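Long-range contacts in putative phosphosugar isomerase (Clostridium difficile, PDB 3G68), which probably binds and isomerises phosphorylated sugars as a double-SIS-domain protein, although its exact substrate is not established: residues 37-42 and 62-67; 49-54 and 217-222; 83-88 and 111-116. All coordinates share one frame; numbering follows the deposited sequence.

Contact 1 of 3, residues 37-42 and 62-67; sequences IIITGS and IDVVKM
Ile37 to Thr40 run beside Val64 to Met67 as parallel strands at the edge of a five-stranded sheet, the two strands of a beta-alpha-beta unit whose crossover is helix 43-59. Four backbone bonds pair them, from Ile37 N to Asp63 O (2.9 Å) through to Met67 N on Ile39 O (3.0 Å), and the strand axes diverge by only 22°. Beyond them, Thr40 OG1 donates to Met67 O at 2.7 Å, coming from above the carbonyl plane; OG1 stands anti to its own backbone N (chi1 -170°), which turns it to this neighbour. At the other end, Ile62 CD1 lies 3.6 Å from Ile37 CG1. On the face of Ile38, Val65 and Met67, Ile38 CG1 sits alongside Val65 CG2 at 3.8 Å, while the selenomethionine chain of Met67 passes obliquely over the same isoleucine, SE being 3.8 Å from Ile38 CG2. Phe77 and Ile72 add to this face from loops. Across the sheet, Ile37, Ile39 and Val64 meet helices: Leu56 of helix 43-59 covers Ile39 and Val64, and helix 145-165 reaches Ile37 and Ile39. Strand 63-67 is outermost in the chain's sheet, and strand 84-90 flanks 36-40 on its other side.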
ATOM      1  N   ILE B  37     -24.879  30.602  45.661  1.00 19.92           N
ATOM      2  CA  ILE B  37     -23.466  30.860  45.495  1.00 17.02           C
ATOM      3  C   ILE B  37     -23.272  32.375  45.312  1.00 16.99           C
ATOM      4  O   ILE B  37     -23.954  32.996  44.510  1.00 18.12           O
ATOM      5  CB  ILE B  37     -22.898  30.118  44.275  1.00 16.49           C
ATOM      6  CG1 ILE B  37     -22.881  28.612  44.536  1.00 18.36           C
ATOM      7  CG2 ILE B  37     -21.486  30.590  43.999  1.00 15.84           C
ATOM      8  CD1 ILE B  37     -22.591  27.772  43.278  1.00 16.34           C
ATOM      9  N   ILE B  38     -22.364  32.946  46.094  1.00 16.96           N
ATOM     10  CA  ILE B  38     -21.940  34.315  45.968  1.00 18.34           C
ATOM     11  C   ILE B  38     -20.461  34.255  45.565  1.00 17.52           C
ATOM     12  O   ILE B  38     -19.671  33.546  46.207  1.00 17.94           O
ATOM     13  CB  ILE B  38     -22.088  35.099  47.300  1.00 17.39           C
ATOM     14  CG1 ILE B  38     -23.567  35.153  47.743  1.00 18.58           C
ATOM     15  CG2 ILE B  38     -21.513  36.484  47.141  1.00 20.60           C
ATOM     16  CD1 ILE B  38     -23.790  35.610  49.214  1.00 19.30           C
ATOM     17  N   ILE B  39     -20.107  34.927  44.469  1.00 17.54           N
ATOM     18  CA  ILE B  39     -18.722  35.029  44.028  1.00 17.27           C
ATOM     19  C   ILE B  39     -18.280  36.447  44.338  1.00 17.87           C
ATOM     20  O   ILE B  39     -18.958  37.379  43.924  1.00 16.16           O
ATOM     21  CB  ILE B  39     -18.568  34.806  42.517  1.00 17.67           C
ATOM     22  CG1 ILE B  39     -19.132  33.455  42.086  1.00 15.05           C
ATOM     23  CG2 ILE B  39     -17.102  34.943  42.145  1.00 20.72           C
ATOM     24  CD1 ILE B  39     -19.362  33.361  40.568  1.00 19.57           C
ATOM     25  N   THR B  40     -17.175  36.616  45.067  1.00 18.41           N
ATOM     26  CA  THR B  40     -16.703  37.954  45.419  1.00 19.18           C
ATOM     27  C   THR B  40     -15.192  38.094  45.313  1.00 19.61           C
ATOM     28  O   THR B  40     -14.448  37.152  45.599  1.00 20.06           O
ATOM     29  CB  THR B  40     -17.197  38.413  46.846  1.00 18.56           C
ATOM     30  OG1 THR B  40     -16.894  39.802  47.035  1.00 19.05           O
ATOM     31  CG2 THR B  40     -16.546  37.616  47.970  1.00 17.62           C
ATOM     32  N   GLY B  41     -14.765  39.280  44.876  1.00 18.03           N
ATOM     33  CA  GLY B  41     -13.353  39.662  44.756  1.00 17.57           C
ATOM     34  C   GLY B  41     -13.223  41.094  44.243  1.00 17.96           C
ATOM     35  O   GLY B  41     -14.227  41.712  43.875  1.00 18.36           O
ATOM     36  N   SER B  42     -11.996  41.611  44.175  1.00 17.81           N
ATOM     37  CA  SER B  42     -11.732  42.957  43.702  1.00 18.46           C
ATOM     38  C   SER B  42     -11.158  42.952  42.286  1.00 17.39           C
ATOM     39  O   SER B  42     -10.609  41.957  41.841  1.00 16.44           O
ATOM     40  CB  SER B  42     -10.733  43.656  44.626  1.00 19.50           C
ATOM     41  OG  SER B  42     -11.154  43.564  45.964  1.00 25.04           O
ATOM     42  N   ILE B  62     -29.532  27.057  41.577  1.00 22.29           N
ATOM     43  CA  ILE B  62     -29.460  27.842  42.776  1.00 22.52           C
ATOM     44  C   ILE B  62     -29.048  29.219  42.287  1.00 23.29           C
ATOM     45  O   ILE B  62     -28.408  29.338  41.234  1.00 22.47           O
ATOM     46  CB  ILE B  62     -28.432  27.250  43.808  1.00 22.84           C
ATOM     47  CG1 ILE B  62     -27.039  27.038  43.204  1.00 25.33           C
ATOM     48  CG2 ILE B  62     -28.919  25.899  44.361  1.00 22.76           C
ATOM     49  CD1 ILE B  62     -25.978  26.852  44.239  1.00 23.86           C
ATOM     50  N   ASP B  63     -29.411  30.252  43.017  1.00 23.82           N
ATOM     51  CA  ASP B  63     -28.977  31.589  42.647  1.00 24.44           C
ATOM     52  C   ASP B  63     -27.474  31.685  42.720  1.00 22.24           C
ATOM     53  O   ASP B  63     -26.860  31.206  43.676  1.00 21.11           O
ATOM     54  CB  ASP B  63     -29.546  32.659  43.587  1.00 26.73           C
ATOM     55  CG  ASP B  63     -30.974  33.037  43.271  1.00 34.04           C
ATOM     56  OD1 ASP B  63     -31.569  33.717  44.129  1.00 43.99           O
ATOM     57  OD2 ASP B  63     -31.498  32.689  42.190  1.00 41.65           O
ATOM     58  N   VAL B  64     -26.900  32.298  41.687  1.00 21.66           N
ATOM     59  CA  VAL B  64     -25.486  32.575  41.608  1.00 20.58           C
ATOM     60  C   VAL B  64     -25.431  34.073  41.404  1.00 20.16           C
ATOM     61  O   VAL B  64     -26.021  34.605  40.457  1.00 18.78           O
ATOM     62  CB  VAL B  64     -24.788  31.885  40.435  1.00 20.27           C
ATOM     63  CG1 VAL B  64     -23.288  32.139  40.516  1.00 18.67           C
ATOM     64  CG2 VAL B  64     -25.095  30.397  40.458  1.00 18.51           C
ATOM     65  N   VAL B  65     -24.751  34.754  42.309  1.00 20.33           N
ATOM     66  CA  VAL B  65     -24.646  36.199  42.209  1.00 21.43           C
ATOM     67  C   VAL B  65     -23.201  36.569  42.424  1.00 21.23           C
ATOM     68  O   VAL B  65     -22.418  35.785  42.980  1.00 21.73           O
ATOM     69  CB  VAL B  65     -25.600  36.897  43.197  1.00 22.69           C
ATOM     70  CG1 VAL B  65     -27.057  36.490  42.887  1.00 25.78           C
ATOM     71  CG2 VAL B  65     -25.252  36.537  44.608  1.00 18.21           C
ATOM     72  N   LYS B  66     -22.811  37.715  41.883  1.00 18.55           N
ATOM     73  CA  LYS B  66     -21.462  38.203  42.103  1.00 18.87           C
ATOM     74  C   LYS B  66     -21.574  39.548  42.785  1.00 20.55           C
ATOM     75  O   LYS B  66     -22.515  40.302  42.529  1.00 19.97           O
ATOM     76  CB  LYS B  66     -20.620  38.270  40.807  1.00 18.18           C
ATOM     77  CG  LYS B  66     -20.772  39.466  39.912  1.00 19.13           C
ATOM     78  CD  LYS B  66     -22.076  39.521  39.173  1.00 20.36           C
ATOM     79  CE  LYS B  66     -22.283  40.918  38.618  1.00 19.93           C
ATOM     80  NZ  LYS B  66     -23.626  40.988  37.998  1.00 31.07           N
HETATM   81  N   MSE B  67     -20.585  39.864  43.603  1.00 22.15           N
HETATM   82  CA  MSE B  67     -20.599  41.095  44.360  1.00 24.95           C
HETATM   83  C   MSE B  67     -19.219  41.616  44.656  1.00 22.38           C
HETATM   84  O   MSE B  67     -18.312  40.836  44.933  1.00 22.92           O
HETATM   85  CB  MSE B  67     -21.256  40.830  45.727  1.00 24.98           C
HETATM   86  CG  MSE B  67     -22.643  40.239  45.689  1.00 26.06           C
HETATM   87 SE   MSE B  67     -23.213  39.888  47.516  0.75 34.84          SE
HETATM   88  CE  MSE B  67     -24.907  38.900  47.224  1.00 32.98           C
TER

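Contact 2 of 3, residues 49-54 and 217-222; sequences GVQVQP and SDIYGD
Gln51 and Asp222 meet flat against flat: the side-chain amide of the glutamine stacks on the carboxylate with their planes only 9° apart, although the two side chains cross at about a right angle. Gln51 CD lies 3.5 Å from Asp222 OD2. What holds the amide there is a pair of bonds to backbone rather than to the carboxylate. OE1 accepts from Asp222 N at 2.9 Å, the donor tilted 21° from the carbonyl plane, and NE2 donates to Asp218 O at 3.0 Å. The Gln51 chain leaves the helix with CG anti to the backbone N and then bends at chi2 (58°), bringing CD over the start of helix 220-234. Next to it, Val50 CG1 rests 3.5 Å from Gly221 CA and also touches Tyr220 CD2. The backbones themselves come very close here, Gln51 CA and Gly221 CA being 4.0 Å apart, and a water is held at this crossing: it donates to Val50 O at 3.1 Å and accepts from Gly221 N at 3.0 Å. Asp222 has further partners on its carboxylate: OD1 meets Lys151 in a salt bridge and Tyr147 OH in a hydrogen bond, while OD2 bonds to Thr311. Asp218 pairs through OD2 with Lys267. The contact thus joins helix 43-59 of one SIS half to the first turn of helix 220-234 in the other. Ile219 is at the N-cap position, and the N-H groups of Gly221 and Asp222 in the first turn find acceptors in the water and in Gln51 OE1. Because OE1 meets an N-H and NE2 meets a carbonyl oxygen, the orientation of the amide is settled, and the helix N-terminus probably polarises the C=O, making NE2 a somewhat stronger donor toward Asp218 O.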
ATOM      1  N   GLY B  49     -15.925  36.937  38.108  1.00 13.35           N
ATOM      2  CA  GLY B  49     -17.293  36.694  38.571  1.00 14.09           C
ATOM      3  C   GLY B  49     -18.361  37.327  37.684  1.00 13.55           C
ATOM      4  O   GLY B  49     -19.362  36.689  37.331  1.00 14.41           O
ATOM      5  N   VAL B  50     -18.146  38.569  37.281  1.00 11.58           N
ATOM      6  CA  VAL B  50     -19.081  39.233  36.385  1.00 10.88           C
ATOM      7  C   VAL B  50     -19.236  38.426  35.092  1.00 12.84           C
ATOM      8  O   VAL B  50     -20.337  38.216  34.593  1.00 12.02           O
ATOM      9  CB  VAL B  50     -18.605  40.663  36.018  1.00 11.86           C
ATOM     10  CG1 VAL B  50     -19.540  41.307  35.013  1.00  8.94           C
ATOM     11  CG2 VAL B  50     -18.452  41.543  37.240  1.00 13.89           C
ATOM     12  N   GLN B  51     -18.112  37.969  34.550  1.00 12.72           N
ATOM     13  CA  GLN B  51     -18.132  37.276  33.283  1.00 12.43           C
ATOM     14  C   GLN B  51     -18.791  35.914  33.321  1.00 11.84           C
ATOM     15  O   GLN B  51     -19.566  35.608  32.415  1.00 11.74           O
ATOM     16  CB  GLN B  51     -16.707  37.125  32.710  1.00 12.76           C
ATOM     17  CG  GLN B  51     -16.641  36.413  31.360  1.00 10.81           C
ATOM     18  CD  GLN B  51     -17.467  37.094  30.306  1.00 13.38           C
ATOM     19  OE1 GLN B  51     -17.475  38.347  30.198  1.00 11.82           O
ATOM     20  NE2 GLN B  51     -18.152  36.301  29.502  1.00 11.08           N
ATOM     21  N   VAL B  52     -18.493  35.120  34.348  1.00 13.34           N
ATOM     22  CA  VAL B  52     -18.967  33.728  34.432  1.00 13.71           C
ATOM     23  C   VAL B  52     -20.329  33.564  35.132  1.00 15.44           C
ATOM     24  O   VAL B  52     -21.034  32.592  34.880  1.00 14.27           O
ATOM     25  CB  VAL B  52     -17.895  32.849  35.106  1.00 13.58           C
ATOM     26  CG1 VAL B  52     -18.325  31.403  35.199  1.00 14.80           C
ATOM     27  CG2 VAL B  52     -16.588  32.987  34.286  1.00 12.23           C
ATOM     28  N   GLN B  53     -20.719  34.528  35.962  1.00 16.28           N
ATOM     29  CA  GLN B  53     -22.018  34.442  36.629  1.00 17.05           C
ATOM     30  C   GLN B  53     -23.183  34.070  35.702  1.00 16.49           C
ATOM     31  O   GLN B  53     -23.996  33.215  36.082  1.00 17.51           O
ATOM     32  CB  GLN B  53     -22.318  35.694  37.472  1.00 17.35           C
ATOM     33  CG  GLN B  53     -23.668  35.642  38.206  1.00 18.39           C
ATOM     34  CD  GLN B  53     -24.858  36.015  37.328  1.00 22.62           C
ATOM     35  OE1 GLN B  53     -24.731  36.795  36.388  1.00 28.87           O
ATOM     36  NE2 GLN B  53     -26.040  35.495  37.672  1.00 25.00           N
ATOM     37  N   PRO B  54     -23.300  34.705  34.517  1.00 17.07           N
ATOM     38  CA  PRO B  54     -24.415  34.286  33.662  1.00 17.25           C
ATOM     39  C   PRO B  54     -24.374  32.797  33.312  1.00 17.23           C
ATOM     40  O   PRO B  54     -25.388  32.108  33.419  1.00 16.14           O
ATOM     41  CB  PRO B  54     -24.262  35.151  32.410  1.00 16.47           C
ATOM     42  CG  PRO B  54     -23.536  36.371  32.878  1.00 16.34           C
ATOM     43  CD  PRO B  54     -22.551  35.816  33.894  1.00 19.08           C
ATOM     44  N   SER B 217     -23.596  42.218  26.090  1.00 10.08           N
ATOM     45  CA  SER B 217     -23.814  41.761  27.470  1.00 10.22           C
ATOM     46  C   SER B 217     -23.176  40.391  27.793  1.00 10.84           C
ATOM     47  O   SER B 217     -22.755  40.165  28.923  1.00  9.47           O
ATOM     48  CB  SER B 217     -25.315  41.728  27.827  1.00 12.66           C
ATOM     49  OG  SER B 217     -26.072  41.000  26.881  1.00 10.06           O
ATOM     50  N   ASP B 218     -23.082  39.503  26.804  1.00 10.62           N
ATOM     51  CA  ASP B 218     -22.495  38.167  26.983  1.00 10.86           C
ATOM     52  C   ASP B 218     -21.014  38.216  27.358  1.00 11.26           C
ATOM     53  O   ASP B 218     -20.511  37.254  27.958  1.00 12.69           O
ATOM     54  CB  ASP B 218     -22.670  37.291  25.727  1.00 10.31           C
ATOM     55  CG  ASP B 218     -24.109  36.939  25.443  1.00 16.18           C
ATOM     56  OD1 ASP B 218     -24.951  36.988  26.376  1.00 21.70           O
ATOM     57  OD2 ASP B 218     -24.380  36.588  24.283  1.00 12.12           O
ATOM     58  N   ILE B 219     -20.346  39.331  27.021  1.00 10.03           N
ATOM     59  CA  ILE B 219     -18.949  39.552  27.351  1.00 10.72           C
ATOM     60  C   ILE B 219     -18.761  40.833  28.197  1.00 10.98           C
ATOM     61  O   ILE B 219     -17.711  41.443  28.194  1.00 10.39           O
ATOM     62  CB  ILE B 219     -18.034  39.496  26.086  1.00 11.56           C
ATOM     63  CG1 ILE B 219     -18.519  40.451  25.003  1.00 11.88           C
ATOM     64  CG2 ILE B 219     -17.931  38.006  25.611  1.00  7.59           C
ATOM     65  CD1 ILE B 219     -17.470  40.719  23.834  1.00 10.30           C
ATOM     66  N   TYR B 220     -19.771  41.195  28.985  1.00 11.01           N
ATOM     67  CA  TYR B 220     -19.666  42.398  29.818  1.00  9.16           C
ATOM     68  C   TYR B 220     -18.475  42.349  30.817  1.00  9.58           C
ATOM     69  O   TYR B 220     -17.705  43.284  30.903  1.00  9.81           O
ATOM     70  CB  TYR B 220     -21.009  42.657  30.531  1.00 10.53           C
ATOM     71  CG  TYR B 220     -20.992  43.899  31.383  1.00 10.46           C
ATOM     72  CD1 TYR B 220     -20.700  45.130  30.827  1.00 14.85           C
ATOM     73  CD2 TYR B 220     -21.252  43.827  32.752  1.00 10.09           C
ATOM     74  CE1 TYR B 220     -20.681  46.272  31.610  1.00 17.58           C
ATOM     75  CE2 TYR B 220     -21.214  44.946  33.548  1.00 11.42           C
ATOM     76  CZ  TYR B 220     -20.937  46.166  32.980  1.00 14.66           C
ATOM     77  OH  TYR B 220     -20.897  47.276  33.779  1.00 18.78           O
ATOM     78  N   GLY B 221     -18.290  41.237  31.499  1.00  8.89           N
ATOM     79  CA  GLY B 221     -17.156  41.093  32.434  1.00 10.12           C
ATOM     80  C   GLY B 221     -15.831  41.263  31.693  1.00  9.99           C
ATOM     81  O   GLY B 221     -14.954  41.998  32.152  1.00  8.40           O
ATOM     82  N   ASP B 222     -15.687  40.576  30.557  1.00  9.44           N
ATOM     83  CA  ASP B 222     -14.466  40.722  29.716  1.00 10.05           C
ATOM     84  C   ASP B 222     -14.257  42.149  29.217  1.00  8.33           C
ATOM     85  O   ASP B 222     -13.115  42.579  29.079  1.00  8.97           O
ATOM     86  CB  ASP B 222     -14.501  39.778  28.514  1.00  8.36           C
ATOM     87  CG  ASP B 222     -14.323  38.312  28.905  1.00 13.96           C
ATOM     88  OD1 ASP B 222     -13.687  38.020  29.962  1.00 11.52           O
ATOM     89  OD2 ASP B 222     -14.786  37.462  28.112  1.00 14.11           O
TER
HETATM   90  O   HOH W   1     -20.724  39.421  31.775  1.00 23.14           O

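Contact 3 of 3, residues 83-88 and 111-116; sequences NTLVVG and KIASMA
Lys111 and Ala113 lose the most surface to segment 83-88; both bond to it through backbone N and O, and their side chains share one face of the sheet, where Leu85 packs on them. Lys111 N donates to Thr84 O at 2.9 Å, and Lys111 O accepts from Val86 N at 2.8 Å. Ala113 repeats the pattern two residues on, its N bonding to Val86 O and its O receiving Gly88 N. Met115 N on Gly88 O (2.9 Å) finishes the ladder, which is the regular one of parallel strands. Leu85 touches both side chains: CG is anti to its backbone N (chi1 174°), and from there the CD1 branch lies 3.7 Å from Ala113 CB and 3.9 Å from Lys111 CB. The same methyl sits over the backbone, 3.5 Å from Lys111 O. Beyond CG the lysine chain is extended and leads away, its NZ making a weak hydrogen bond with Asn33 O. Further along strand 84-90, Val87 splits its branches: CG2 faces the alanine methyl, and CG1 meets CG of the selenomethionine Met115 at 4.0 Å, the two side chains crossing at a slant. Gly88 contributes backbone alone. The opposite face is lighter, with Val86 CB 4.1 Å from Ile112 CD1. The pairing joins the two strands of a further beta-alpha-beta unit, strand 84-90, helix 96-107 and strand 111-116. Helix 96-107 covers Val86 and Ile112 through Ala105, while helix 145-165 packs on Met115 from the other face. Strand 36-40 borders 84-90 on its remaining edge, and OD2 of Asp128, just before short strand 129-130, accepts from Ile112 N.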
ATOM      1  N   ASN B  83     -26.881  26.852  53.540  1.00 30.81           N
ATOM      2  CA  ASN B  83     -26.682  26.352  52.189  1.00 30.83           C
ATOM      3  C   ASN B  83     -26.103  27.399  51.195  1.00 29.38           C
ATOM      4  O   ASN B  83     -26.220  27.212  49.989  1.00 28.71           O
ATOM      5  CB  ASN B  83     -28.020  25.797  51.657  1.00 31.82           C
ATOM      6  CG  ASN B  83     -28.620  24.700  52.557  1.00 37.02           C
ATOM      7  OD1 ASN B  83     -27.902  23.867  53.129  1.00 35.99           O
ATOM      8  ND2 ASN B  83     -29.949  24.690  52.661  1.00 42.26           N
ATOM      9  N   THR B  84     -25.478  28.468  51.701  1.00 27.22           N
ATOM     10  CA  THR B  84     -24.868  29.497  50.868  1.00 26.98           C
ATOM     11  C   THR B  84     -23.357  29.357  50.877  1.00 27.05           C
ATOM     12  O   THR B  84     -22.749  29.402  51.940  1.00 29.16           O
ATOM     13  CB  THR B  84     -25.199  30.925  51.371  1.00 26.76           C
ATOM     14  OG1 THR B  84     -26.610  31.128  51.294  1.00 27.60           O
ATOM     15  CG2 THR B  84     -24.468  31.992  50.515  1.00 25.28           C
ATOM     16  N   LEU B  85     -22.767  29.211  49.695  1.00 26.29           N
ATOM     17  CA  LEU B  85     -21.313  29.121  49.521  1.00 25.65           C
ATOM     18  C   LEU B  85     -20.773  30.473  49.022  1.00 24.56           C
ATOM     19  O   LEU B  85     -21.196  30.972  47.962  1.00 23.18           O
ATOM     20  CB  LEU B  85     -20.950  28.025  48.513  1.00 24.91           C
ATOM     21  CG  LEU B  85     -19.476  27.862  48.081  1.00 26.85           C
ATOM     22  CD1 LEU B  85     -18.613  27.365  49.246  1.00 23.16           C
ATOM     23  CD2 LEU B  85     -19.330  26.943  46.831  1.00 24.03           C
ATOM     24  N   VAL B  86     -19.865  31.075  49.789  1.00 24.59           N
ATOM     25  CA  VAL B  86     -19.198  32.308  49.343  1.00 25.26           C
ATOM     26  C   VAL B  86     -17.856  31.892  48.742  1.00 24.93           C
ATOM     27  O   VAL B  86     -17.015  31.280  49.422  1.00 26.58           O
ATOM     28  CB  VAL B  86     -18.990  33.347  50.461  1.00 25.89           C
ATOM     29  CG1 VAL B  86     -18.229  34.565  49.920  1.00 24.61           C
ATOM     30  CG2 VAL B  86     -20.322  33.761  51.021  1.00 26.23           C
ATOM     31  N   VAL B  87     -17.681  32.184  47.459  1.00 24.28           N
ATOM     32  CA  VAL B  87     -16.440  31.894  46.771  1.00 23.03           C
ATOM     33  C   VAL B  87     -15.637  33.196  46.697  1.00 23.39           C
ATOM     34  O   VAL B  87     -15.991  34.111  45.948  1.00 22.42           O
ATOM     35  CB  VAL B  87     -16.667  31.319  45.373  1.00 22.23           C
ATOM     36  CG1 VAL B  87     -15.334  30.944  44.750  1.00 19.06           C
ATOM     37  CG2 VAL B  87     -17.596  30.094  45.412  1.00 24.46           C
ATOM     38  N   GLY B  88     -14.584  33.271  47.512  1.00 23.06           N
ATOM     39  CA  GLY B  88     -13.654  34.391  47.502  1.00 22.70           C
ATOM     40  C   GLY B  88     -12.608  34.154  46.413  1.00 21.80           C
ATOM     41  O   GLY B  88     -11.965  33.100  46.387  1.00 22.63           O
ATOM     42  N   LYS B 111     -20.812  28.597  53.886  1.00 26.65           N
ATOM     43  CA  LYS B 111     -19.668  27.756  53.531  1.00 26.52           C
ATOM     44  C   LYS B 111     -18.700  28.653  52.739  1.00 25.63           C
ATOM     45  O   LYS B 111     -19.147  29.524  51.992  1.00 25.57           O
ATOM     46  CB  LYS B 111     -20.138  26.558  52.722  1.00 27.53           C
ATOM     47  CG  LYS B 111     -20.975  25.608  53.560  1.00 27.72           C
ATOM     48  CD  LYS B 111     -21.638  24.552  52.746  1.00 31.61           C
ATOM     49  CE  LYS B 111     -22.313  23.523  53.648  1.00 32.87           C
ATOM     50  NZ  LYS B 111     -22.861  22.381  52.856  1.00 36.84           N
ATOM     51  N   ILE B 112     -17.396  28.478  52.947  1.00 23.24           N
ATOM     52  CA  ILE B 112     -16.392  29.335  52.333  1.00 22.18           C
ATOM     53  C   ILE B 112     -15.468  28.551  51.403  1.00 22.20           C
ATOM     54  O   ILE B 112     -14.942  27.482  51.769  1.00 23.37           O
ATOM     55  CB  ILE B 112     -15.518  30.026  53.399  1.00 21.50           C
ATOM     56  CG1 ILE B 112     -16.378  30.762  54.444  1.00 19.26           C
ATOM     57  CG2 ILE B 112     -14.525  30.999  52.754  1.00 21.85           C
ATOM     58  CD1 ILE B 112     -17.325  31.854  53.893  1.00 19.35           C
ATOM     59  N   ALA B 113     -15.278  29.086  50.205  1.00 20.43           N
ATOM     60  CA  ALA B 113     -14.357  28.518  49.231  1.00 17.96           C
ATOM     61  C   ALA B 113     -13.410  29.622  48.794  1.00 18.68           C
ATOM     62  O   ALA B 113     -13.813  30.804  48.748  1.00 17.48           O
ATOM     63  CB  ALA B 113     -15.116  27.941  48.048  1.00 18.42           C
ATOM     64  N   SER B 114     -12.162  29.249  48.503  1.00 18.44           N
ATOM     65  CA  SER B 114     -11.154  30.187  48.021  1.00 18.66           C
ATOM     66  C   SER B 114     -10.658  29.817  46.610  1.00 18.60           C
ATOM     67  O   SER B 114     -10.619  28.648  46.243  1.00 18.36           O
ATOM     68  CB  SER B 114      -9.964  30.279  48.992  1.00 19.60           C
ATOM     69  OG  SER B 114      -9.369  29.003  49.248  1.00 21.27           O
HETATM   70  N   MSE B 115     -10.325  30.837  45.816  1.00 17.04           N
HETATM   71  CA  MSE B 115      -9.714  30.654  44.509  1.00 17.51           C
HETATM   72  C   MSE B 115      -8.562  31.629  44.374  1.00 18.28           C
HETATM   73  O   MSE B 115      -8.718  32.760  43.893  1.00 19.36           O
HETATM   74  CB  MSE B 115     -10.736  30.817  43.382  1.00 17.90           C
HETATM   75  CG  MSE B 115     -11.800  29.747  43.384  1.00 19.50           C
HETATM   76 SE   MSE B 115     -12.693  29.656  41.632  0.75 20.68          SE
HETATM   77  CE  MSE B 115     -13.860  28.001  41.939  1.00 12.98           C
ATOM     78  N   ALA B 116      -7.423  31.210  44.898  1.00 18.93           N
ATOM     79  CA  ALA B 116      -6.188  31.960  44.808  1.00 19.03           C
ATOM     80  C   ALA B 116      -5.288  31.291  43.770  1.00 19.33           C
ATOM     81  O   ALA B 116      -5.431  30.086  43.485  1.00 17.31           O
ATOM     82  CB  ALA B 116      -5.511  32.016  46.174  1.00 18.47           C
TER

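In the fold
Contacts 1 and 3 belong to one parallel sheet, their centres about 9 Å apart, and join directly where strands 36-40 and 84-90 are neighbours: Ile38 O lies 2.7 Å from Val87 N, a probable hydrogen bond. Contact 2 lies off the sheet, about 12 Å from contact 1 between centres. Helix 43-59 links them: it connects the strands of contact 1 and carries 49-54, with Gln53 NE2 probably bonded to Val64 O at 2.9 Å. Contact 3 does not touch contact 2; their nearest atoms are about 8 Å apart. Contact 2 alone bridges the two SIS halves. In related SIS domains the sugar phosphate binds near the C-terminal ends of strands such as those of contacts 1 and 3.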